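Local coordinates for protein hypothetic aldehyde deformylating oxygenase (PDB 5V4T) that binds iron in a ferritin-like helical bundle and is probably an oxidoreductase with aldehyde deformylating oxygenase activity, at residues I142-E145 with A146-V149; G118-I121 with L122-S126; F134-G137 with I138-I142; V149-G152 with L153-I156. All blocks are in the same frame, centred on the assembly; numbering follows the deposited sequence.

Overall arrangement
Three of the four contacts follow one another along helix 132-155: contact 3 near its start, contact 1 in its middle and contact 4 at its end, sharing Ile142 and Val149 at the joins. Contact 1 supplies Glu145 and His148 to the iron(III) site, whose other protein ligands are Glu57 and Glu111. Contact 2 lies on the preceding helix 98-128. Its centre is about 9 Å from that of contact 3, where Asn135 ND2 reaches Asn123 OD1 and Ser126 OG, each at 2.9 Å, and 15 Å from that of contact 1, where Ile142 CG1 packs on Leu119 CB at 3.7 Å. Contacts 3 and 4 have centres about 22 Å apart.

Contact 1: residues I142-E145 with A146-V149; sequences IEDE and ARHV. With FE (Fe (III) ion), chain C.
Glu145 and His148, one helical turn apart, close on the same iron(III) ion and form the tightly packed side of this contact. The Glu145 carboxylate is bidentate, with OE1 and OE2 each 2.2 Å from the iron, and His148 binds through ND1, also at 2.2 Å from it. Carboxylate and imidazole planes stand 88° apart. Glu145 reaches the metal because its chain bends at chi2 (-52°), while the His148 ring lies with one face over the Asp144 carbonyl, CD2 to Asp144 O being 3.1 Å. Glu56, on helix 49-67, accepts a hydrogen bond from His148 NE2 and so helps to fix the ring's rotation. The outer side is looser: Asp144 OD1 meets Arg147 NH2 at 2.8 Å in a salt bridge whose hydrogen bond is weak, bent to 125°. A water takes a bond from Arg147 NH1 at 2.7 Å and gives a weak one to Asp144 OD1. Arg147 NH2 also pairs with Glu56, and Asp144 OD2 bonds to His60. A methionine in place of Arg147 would probably leave Asp144 OD1 and Glu56 without their cationic mate and the second shell less firmly held. With a water and the carboxylates of Glu57 and Glu111 completing the iron's ligands, the carboxylate-rich set is likely to favour the ferric state, and the Glu56 bond would probably make the His148 imidazole a stronger electron donor.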
loop_
_atom_site.group_PDB
_atom_site.type_symbol
_atom_site.label_atom_id
_atom_site.label_comp_id
_atom_site.label_asym_id
_atom_site.label_seq_id
_atom_site.Cartn_x
_atom_site.Cartn_y
_atom_site.Cartn_z
ATOM N N ILE A 142 -5.499 8.266 2.160
ATOM C CA ILE A 142 -4.240 9.014 2.446
ATOM C C ILE A 142 -4.242 9.485 3.878
ATOM O O ILE A 142 -3.223 9.311 4.592
ATOM C CB ILE A 142 -4.010 10.166 1.446
ATOM C CG1 ILE A 142 -3.698 9.602 0.090
ATOM C CG2 ILE A 142 -2.965 11.127 1.898
ATOM C CD1 ILE A 142 -3.770 10.592 -1.047
ATOM N N GLU A 143 -5.347 10.082 4.329
ATOM C CA GLU A 143 -5.417 10.523 5.721
ATOM C C GLU A 143 -5.220 9.403 6.710
ATOM O O GLU A 143 -4.464 9.552 7.695
ATOM C CB GLU A 143 -6.712 11.260 5.959
ATOM C CG GLU A 143 -6.851 11.928 7.298
ATOM C CD GLU A 143 -8.169 12.733 7.371
ATOM O OE1 GLU A 143 -9.146 12.415 6.650
ATOM O OE2 GLU A 143 -8.204 13.678 8.164
ATOM N N ASP A 144 -5.922 8.289 6.464
ATOM C CA ASP A 144 -5.798 7.127 7.312
ATOM C C ASP A 144 -4.361 6.646 7.324
ATOM O O ASP A 144 -3.826 6.318 8.387
ATOM C CB ASP A 144 -6.666 5.985 6.842
ATOM C CG ASP A 144 -8.160 6.173 7.111
ATOM O OD1 ASP A 144 -8.624 7.179 7.705
ATOM O OD2 ASP A 144 -8.904 5.268 6.604
ATOM N N GLU A 145 -3.733 6.581 6.150
ATOM C CA GLU A 145 -2.399 6.002 6.048
ATOM C C GLU A 145 -1.358 6.801 6.783
ATOM O O GLU A 145 -0.374 6.230 7.317
ATOM C CB GLU A 145 -1.999 5.741 4.595
ATOM C CG GLU A 145 -2.800 4.602 3.955
ATOM C CD GLU A 145 -2.785 3.320 4.771
ATOM O OE1 GLU A 145 -1.705 2.969 5.296
ATOM O OE2 GLU A 145 -3.859 2.674 4.891
ATOM N N ALA A 146 -1.515 8.117 6.852
ATOM C CA ALA A 146 -0.635 8.932 7.657
ATOM C C ALA A 146 -0.645 8.529 9.115
ATOM O O ALA A 146 0.406 8.428 9.753
ATOM C CB ALA A 146 -0.957 10.418 7.501
ATOM N N ARG A 147 -1.810 8.200 9.641
ATOM C CA ARG A 147 -1.890 7.696 11.008
ATOM C C ARG A 147 -1.372 6.305 11.131
ATOM O O ARG A 147 -0.749 5.949 12.150
ATOM C CB ARG A 147 -3.323 7.757 11.490
ATOM C CG ARG A 147 -3.908 9.123 11.766
ATOM C CD ARG A 147 -5.256 8.986 12.530
ATOM N NE ARG A 147 -6.256 8.121 11.874
ATOM C CZ ARG A 147 -7.124 8.493 10.922
ATOM N NH1 ARG A 147 -7.135 9.710 10.441
ATOM N NH2 ARG A 147 -7.966 7.619 10.418
ATOM N N HIS A 148 -1.549 5.484 10.105
ATOM C CA HIS A 148 -0.996 4.133 10.098
ATOM C C HIS A 148 0.532 4.163 10.221
ATOM O O HIS A 148 1.137 3.437 10.987
ATOM C CB HIS A 148 -1.413 3.320 8.897
ATOM C CG HIS A 148 -2.894 3.035 8.852
ATOM N ND1 HIS A 148 -3.488 2.256 7.889
ATOM C CD2 HIS A 148 -3.899 3.493 9.646
ATOM C CE1 HIS A 148 -4.785 2.195 8.118
ATOM N NE2 HIS A 148 -5.066 2.947 9.169
ATOM N N VAL A 149 1.157 4.997 9.431
ATOM C CA VAL A 149 2.590 5.112 9.484
ATOM C C VAL A 149 3.108 5.624 10.819
ATOM O O VAL A 149 4.064 5.053 11.367
ATOM C CB VAL A 149 3.054 6.010 8.302
ATOM C CG1 VAL A 149 4.542 6.324 8.460
ATOM C CG2 VAL A 149 2.796 5.312 7.001
HETATM FE FE FE C . -2.768 1.191 6.074
HETATM O O HOH W 1 -9.476 10.197 9.123
HETATM O O HOH W 2 -2.467 0.147 4.312
#

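Contact 2: residues G118-I121 with L122-S126; sequences GLKI and LNETS
Lys120 and Glu124 pair one turn apart on helix 98-128, NZ meeting OE2 at 2.9 Å in a hydrogen-bonded salt bridge. The ammonium comes to the syn side of that oxygen, 31° out of the carboxylate plane. Lys120 turns its end over to Glu124 by a bend at chi4 (70°), whereas Glu124 runs extended beyond CG. One residue farther along, Thr125 OG1 donates to Ile121 O at 2.9 Å from above the carbonyl plane, while Thr125 N reaches the same oxygen at 2.9 Å, so two donors grip one acceptor. Thr125 has OG1 beside its own backbone N (chi1 -61°), which lets the hydroxyl fold back onto the preceding turn. Ser126 repeats the theme: OG and N both give to Leu122 O, with OG at 2.6 Å from it.

Farther out, Tyr189 OH bonds to Glu124 OE1 and holds the far oxygen of the carboxylate. Asn135 of helix 132-155 links Asn123 OD1 to Ser126 OG, and Ile121 packs on Leu19, Leu187 and Leu194. Hydroxyls returned to the i-4 carbonyl are a familiar way for threonine and serine to sit in buried helix; here they belong to a long helix of the ferritin-like bundle, the one that also carries the iron ligand Glu111.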
loop_
_atom_site.group_PDB
_atom_site.type_symbol
_atom_site.label_atom_id
_atom_site.label_comp_id
_atom_site.label_asym_id
_atom_site.label_seq_id
_atom_site.Cartn_x
_atom_site.Cartn_y
_atom_site.Cartn_z
ATOM N N GLY A 118 1.637 5.048 -4.622
ATOM C CA GLY A 118 0.462 4.586 -5.332
ATOM C C GLY A 118 -0.716 5.513 -5.118
ATOM O O GLY A 118 -1.467 5.865 -6.048
ATOM N N LEU A 119 -0.883 5.961 -3.883
ATOM C CA LEU A 119 -1.982 6.861 -3.537
ATOM C C LEU A 119 -1.789 8.247 -4.175
ATOM O O LEU A 119 -2.746 8.891 -4.619
ATOM C CB LEU A 119 -2.132 7.001 -2.022
ATOM C CG LEU A 119 -2.646 5.743 -1.350
ATOM C CD1 LEU A 119 -2.481 5.762 0.149
ATOM C CD2 LEU A 119 -4.098 5.513 -1.703
ATOM N N LYS A 120 -0.539 8.731 -4.228
ATOM C CA LYS A 120 -0.238 9.979 -4.958
ATOM C C LYS A 120 -0.697 9.858 -6.396
ATOM O O LYS A 120 -1.361 10.767 -6.931
ATOM C CB LYS A 120 1.280 10.253 -4.926
ATOM C CG LYS A 120 1.751 11.234 -6.006
ATOM C CD LYS A 120 3.304 11.221 -6.075
ATOM C CE LYS A 120 3.863 11.866 -7.345
ATOM N NZ LYS A 120 3.587 13.339 -7.211
ATOM N N ILE A 121 -0.333 8.800 -7.063
ATOM C CA ILE A 121 -0.719 8.626 -8.454
ATOM C C ILE A 121 -2.236 8.538 -8.587
ATOM O O ILE A 121 -2.836 9.213 -9.393
ATOM C CB ILE A 121 -0.071 7.387 -9.065
ATOM C CG1 ILE A 121 1.467 7.534 -9.075
ATOM C CG2 ILE A 121 -0.649 7.087 -10.427
ATOM C CD1 ILE A 121 2.135 6.205 -9.327
ATOM N N LEU A 122 -2.872 7.742 -7.726
ATOM C CA LEU A 122 -4.345 7.635 -7.749
ATOM C C LEU A 122 -5.051 8.930 -7.494
ATOM O O LEU A 122 -6.088 9.217 -8.130
ATOM C CB LEU A 122 -4.872 6.482 -6.845
ATOM C CG LEU A 122 -4.440 5.117 -7.315
ATOM C CD1 LEU A 122 -4.769 4.073 -6.262
ATOM C CD2 LEU A 122 -5.110 4.737 -8.642
ATOM N N ASN A 123 -4.538 9.717 -6.525
ATOM C CA ASN A 123 -5.113 11.041 -6.242
ATOM C C ASN A 123 -5.021 11.995 -7.417
ATOM O O ASN A 123 -5.981 12.545 -7.888
ATOM C CB ASN A 123 -4.358 11.604 -5.028
ATOM C CG ASN A 123 -4.949 12.858 -4.484
ATOM O OD1 ASN A 123 -6.018 13.335 -4.856
ATOM N ND2 ASN A 123 -4.225 13.442 -3.545
ATOM N N GLU A 124 -3.814 12.152 -7.897
ATOM C CA GLU A 124 -3.545 13.063 -9.013
ATOM C C GLU A 124 -4.329 12.673 -10.272
ATOM O O GLU A 124 -4.916 13.528 -10.931
ATOM C CB GLU A 124 -2.078 13.066 -9.328
ATOM C CG GLU A 124 -1.286 13.705 -8.216
ATOM C CD GLU A 124 0.198 13.767 -8.471
ATOM O OE1 GLU A 124 0.683 13.220 -9.474
ATOM O OE2 GLU A 124 0.892 14.418 -7.627
ATOM N N THR A 125 -4.352 11.387 -10.564
ATOM C CA THR A 125 -4.969 10.889 -11.790
ATOM C C THR A 125 -6.495 11.026 -11.693
ATOM O O THR A 125 -7.170 11.485 -12.652
ATOM C CB THR A 125 -4.548 9.445 -12.087
ATOM O OG1 THR A 125 -3.138 9.410 -12.249
ATOM C CG2 THR A 125 -5.225 8.969 -13.350
ATOM N N SER A 126 -7.078 10.655 -10.558
ATOM C CA SER A 126 -8.526 10.768 -10.401
ATOM C C SER A 126 -8.952 12.210 -10.397
ATOM O O SER A 126 -10.000 12.541 -10.910
ATOM C CB SER A 126 -9.024 10.029 -9.182
ATOM O OG SER A 126 -8.424 10.445 -7.944
#

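Contact 3: residues F134-G137 with I138-I142; sequences FNEG and IKRII
A salt-bridge network on the outer side of helix 132-155 joins Glu136 to both Lys139 and Arg140. Glu136 OE2 meets Arg140 NE at 3.2 Å, a salt bridge whose hydrogen bond is weak, bent to 122°. The carboxylate and guanidinium planes stand 87° apart, and Glu136 CG lies over one guanidinium face. The other oxygen, OE1, makes a long salt bridge to Lys139 NZ, at 3.8 Å. Glu136 can divide itself between them because its chain bends at chi2 (62°). A water bridges Lys139 and Asn135, accepting from Lys139 NZ at 2.7 Å and donating to Asn135 OD1, also at 2.7 Å, with a weak bond to Glu136 OE1. Replacing Glu136 with alanine would probably leave Arg140 NE without its carboxylate mate and set the guanidinium free to swing.

The opposite, buried side is apolar: the Phe134 ring is met obliquely by Ile138, with CE2 to CG1 at 3.6 Å. The Asn135 amide nitrogen is taken up by helix 98-128. Phe134 also meets Tyr67 and packs on Phe64 of helix 49-67 and Ile16 of helix 10-23, while Ile141 lies against Leu119 of helix 98-128 and His60 of helix 49-67, wedging helix 132-155 among its bundle neighbours.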
loop_
_atom_site.group_PDB
_atom_site.type_symbol
_atom_site.label_atom_id
_atom_site.label_comp_id
_atom_site.label_asym_id
_atom_site.label_seq_id
_atom_site.Cartn_x
_atom_site.Cartn_y
_atom_site.Cartn_z
ATOM N N PHE A 134 -14.156 8.584 -6.467
ATOM C CA PHE A 134 -12.909 7.849 -6.351
ATOM C C PHE A 134 -11.873 8.726 -5.650
ATOM O O PHE A 134 -11.169 8.282 -4.732
ATOM C CB PHE A 134 -12.394 7.374 -7.703
ATOM C CG PHE A 134 -11.260 6.391 -7.597
ATOM C CD1 PHE A 134 -11.467 5.064 -7.269
ATOM C CD2 PHE A 134 -9.978 6.830 -7.757
ATOM C CE1 PHE A 134 -10.421 4.169 -7.200
ATOM C CE2 PHE A 134 -8.931 5.960 -7.679
ATOM C CZ PHE A 134 -9.148 4.617 -7.440
ATOM N N ASN A 135 -11.750 9.971 -6.123
ATOM C CA ASN A 135 -10.764 10.877 -5.567
ATOM C C ASN A 135 -10.975 11.105 -4.073
ATOM O O ASN A 135 -10.022 11.074 -3.314
ATOM C CB ASN A 135 -10.790 12.203 -6.288
ATOM C CG ASN A 135 -9.695 13.092 -5.833
ATOM O OD1 ASN A 135 -9.951 14.088 -5.088
ATOM N ND2 ASN A 135 -8.492 12.830 -6.287
ATOM N N GLU A 136 -12.220 11.285 -3.651
ATOM C CA GLU A 136 -12.486 11.504 -2.242
ATOM C C GLU A 136 -12.132 10.287 -1.432
ATOM O O GLU A 136 -11.575 10.403 -0.305
ATOM C CB GLU A 136 -13.951 11.862 -2.043
ATOM C CG GLU A 136 -14.321 12.110 -0.585
ATOM C CD GLU A 136 -13.604 13.257 0.088
ATOM O OE1 GLU A 136 -13.068 14.179 -0.549
ATOM O OE2 GLU A 136 -13.596 13.235 1.323
ATOM N N GLY A 137 -12.352 9.106 -2.000
ATOM C CA GLY A 137 -12.018 7.876 -1.330
ATOM C C GLY A 137 -10.499 7.770 -1.160
ATOM O O GLY A 137 -9.990 7.415 -0.080
ATOM N N ILE A 138 -9.764 8.122 -2.175
ATOM C CA ILE A 138 -8.290 8.065 -2.070
ATOM C C ILE A 138 -7.819 9.097 -1.023
ATOM O O ILE A 138 -6.920 8.787 -0.249
ATOM C CB ILE A 138 -7.654 8.371 -3.479
ATOM C CG1 ILE A 138 -7.999 7.256 -4.497
ATOM C CG2 ILE A 138 -6.153 8.532 -3.391
ATOM C CD1 ILE A 138 -7.556 5.892 -4.105
ATOM N N LYS A 139 -8.382 10.309 -1.010
ATOM C CA LYS A 139 -7.983 11.311 0.004
ATOM C C LYS A 139 -8.214 10.762 1.395
ATOM O O LYS A 139 -7.380 11.025 2.293
ATOM C CB LYS A 139 -8.709 12.617 -0.243
ATOM C CG LYS A 139 -8.144 13.323 -1.441
ATOM C CD LYS A 139 -9.020 14.379 -2.043
ATOM C CE LYS A 139 -9.505 15.364 -1.081
ATOM N NZ LYS A 139 -10.321 16.430 -1.795
ATOM N N ARG A 140 -9.313 10.020 1.598
ATOM C CA ARG A 140 -9.605 9.432 2.889
ATOM C C ARG A 140 -8.587 8.372 3.269
ATOM O O ARG A 140 -8.100 8.344 4.417
ATOM C CB ARG A 140 -11.024 8.867 2.951
ATOM C CG ARG A 140 -12.112 9.947 2.887
ATOM C CD ARG A 140 -13.503 9.431 2.691
ATOM N NE ARG A 140 -14.437 10.534 2.722
ATOM C CZ ARG A 140 -15.736 10.439 2.409
ATOM N NH1 ARG A 140 -16.200 9.304 1.920
ATOM N NH2 ARG A 140 -16.513 11.501 2.525
ATOM N N ILE A 141 -8.183 7.564 2.312
ATOM C CA ILE A 141 -7.176 6.562 2.574
ATOM C C ILE A 141 -5.842 7.225 2.887
ATOM O O ILE A 141 -5.145 6.826 3.803
ATOM C CB ILE A 141 -7.062 5.587 1.392
ATOM C CG1 ILE A 141 -8.351 4.797 1.244
ATOM C CG2 ILE A 141 -5.867 4.653 1.596
ATOM C CD1 ILE A 141 -8.413 3.951 -0.041
ATOM N N ILE A 142 -5.499 8.266 2.160
ATOM C CA ILE A 142 -4.240 9.014 2.446
ATOM C C ILE A 142 -4.242 9.485 3.878
ATOM O O ILE A 142 -3.223 9.311 4.592
ATOM C CB ILE A 142 -4.010 10.166 1.446
ATOM C CG1 ILE A 142 -3.698 9.602 0.090
ATOM C CG2 ILE A 142 -2.965 11.127 1.898
ATOM C CD1 ILE A 142 -3.770 10.592 -1.047
HETATM O O HOH W 3 -11.944 15.287 -3.648
#

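Contact 4: residues V149-G152 with L153-I156; sequences VSFG and LSLI
Ser154 OG donates to Phe151 O at 2.7 Å, three residues back along the chain, approaching in the carbonyl plane on a lone pair. The hydroxyl sits between its own backbone N and carbonyl carbon (chi1 90°), which turns it back toward the preceding turn. Phe151 O also receives weak bonds from Ser154 N, at 2.9 Å, and from Leu155 N, at 3.4 Å, so that one carbonyl serves three donors of unequal strength. Leu155 N makes a shorter bond to Gly152 O, at 3.0 Å, and this i to i-3 bond arrives well above the carbonyl plane. The turn before it is still regular, Leu153 N giving to Val149 O at 3.0 Å; the next bond, Ser154 N to Ser150 O, is already weak and stretched to 3.3 Å.

Outward from this backbone, the Phe151 ring carries the side-chain packing. The two methyl branches of Leu155 come up to it, CD2 obliquely, with Phe151 CZ lying 3.9 Å from Leu155 CD2, while Leu155 CG stands over one face, offset toward the rim. Ser154 OG also lies obliquely by the ring, near Phe151 CD1. Phe151 continues onto Ser50 and Gln53 of helix 49-67. Leu153 packs on Met108 of helix 98-128 and Ile209 of helix 191-211, and Ile156 on Ala103 and Ile209. The change from i-4 bonding to i-3 bonding is characteristic of a helix tightening at its C-terminal end, here where the iron-binding helix of the ferritin-like bundle gives way to a loop.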
loop_
_atom_site.group_PDB
_atom_site.type_symbol
_atom_site.label_atom_id
_atom_site.label_comp_id
_atom_site.label_asym_id
_atom_site.label_seq_id
_atom_site.Cartn_x
_atom_site.Cartn_y
_atom_site.Cartn_z
ATOM N N VAL A 149 1.157 4.997 9.431
ATOM C CA VAL A 149 2.590 5.112 9.484
ATOM C C VAL A 149 3.108 5.624 10.819
ATOM O O VAL A 149 4.064 5.053 11.367
ATOM C CB VAL A 149 3.054 6.010 8.302
ATOM C CG1 VAL A 149 4.542 6.324 8.460
ATOM C CG2 VAL A 149 2.796 5.312 7.001
ATOM N N SER A 150 2.439 6.619 11.397
ATOM C CA SER A 150 2.765 7.162 12.739
ATOM C C SER A 150 2.627 6.093 13.773
ATOM O O SER A 150 3.510 5.913 14.633
ATOM C CB SER A 150 1.839 8.322 13.150
ATOM O OG SER A 150 2.051 9.348 12.266
ATOM N N PHE A 151 1.563 5.297 13.653
ATOM C CA PHE A 151 1.405 4.172 14.567
ATOM C C PHE A 151 2.545 3.178 14.449
ATOM O O PHE A 151 3.089 2.721 15.468
ATOM C CB PHE A 151 0.060 3.481 14.329
ATOM C CG PHE A 151 -0.153 2.271 15.184
ATOM C CD1 PHE A 151 -0.180 2.365 16.561
ATOM C CD2 PHE A 151 -0.393 1.077 14.597
ATOM C CE1 PHE A 151 -0.344 1.184 17.333
ATOM C CE2 PHE A 151 -0.524 -0.089 15.343
ATOM C CZ PHE A 151 -0.495 -0.012 16.701
ATOM N N GLY A 152 2.954 2.855 13.215
ATOM C CA GLY A 152 4.026 1.932 13.034
ATOM C C GLY A 152 5.289 2.425 13.704
ATOM O O GLY A 152 6.026 1.609 14.284
ATOM N N LEU A 153 5.561 3.726 13.650
ATOM C CA LEU A 153 6.748 4.289 14.361
ATOM C C LEU A 153 6.704 3.962 15.822
ATOM O O LEU A 153 7.708 3.677 16.427
ATOM C CB LEU A 153 6.873 5.804 14.143
ATOM C CG LEU A 153 7.173 6.302 12.760
ATOM C CD1 LEU A 153 7.008 7.833 12.784
ATOM C CD2 LEU A 153 8.606 5.922 12.318
ATOM N N SER A 154 5.517 3.966 16.415
ATOM C CA SER A 154 5.371 3.676 17.790
ATOM C C SER A 154 5.640 2.230 18.180
ATOM O O SER A 154 5.966 1.973 19.354
ATOM C CB SER A 154 3.940 4.164 18.276
ATOM O OG SER A 154 3.013 3.155 18.120
ATOM N N LEU A 155 5.575 1.285 17.258
ATOM C CA LEU A 155 5.822 -0.113 17.445
ATOM C C LEU A 155 7.325 -0.446 17.459
ATOM O O LEU A 155 7.717 -1.554 17.849
ATOM C CB LEU A 155 5.184 -0.970 16.358
ATOM C CG LEU A 155 3.646 -0.926 16.321
ATOM C CD1 LEU A 155 3.140 -1.734 15.115
ATOM C CD2 LEU A 155 3.040 -1.378 17.646
ATOM N N ILE A 156 8.138 0.488 16.964
ATOM C CA ILE A 156 9.592 0.276 16.879
ATOM C C ILE A 156 10.288 0.699 18.153
ATOM O O ILE A 156 10.178 1.869 18.593
ATOM C CB ILE A 156 10.144 1.053 15.674
ATOM C CG1 ILE A 156 9.612 0.388 14.420
ATOM C CG2 ILE A 156 11.679 1.032 15.660
ATOM C CD1 ILE A 156 9.659 1.276 13.190
#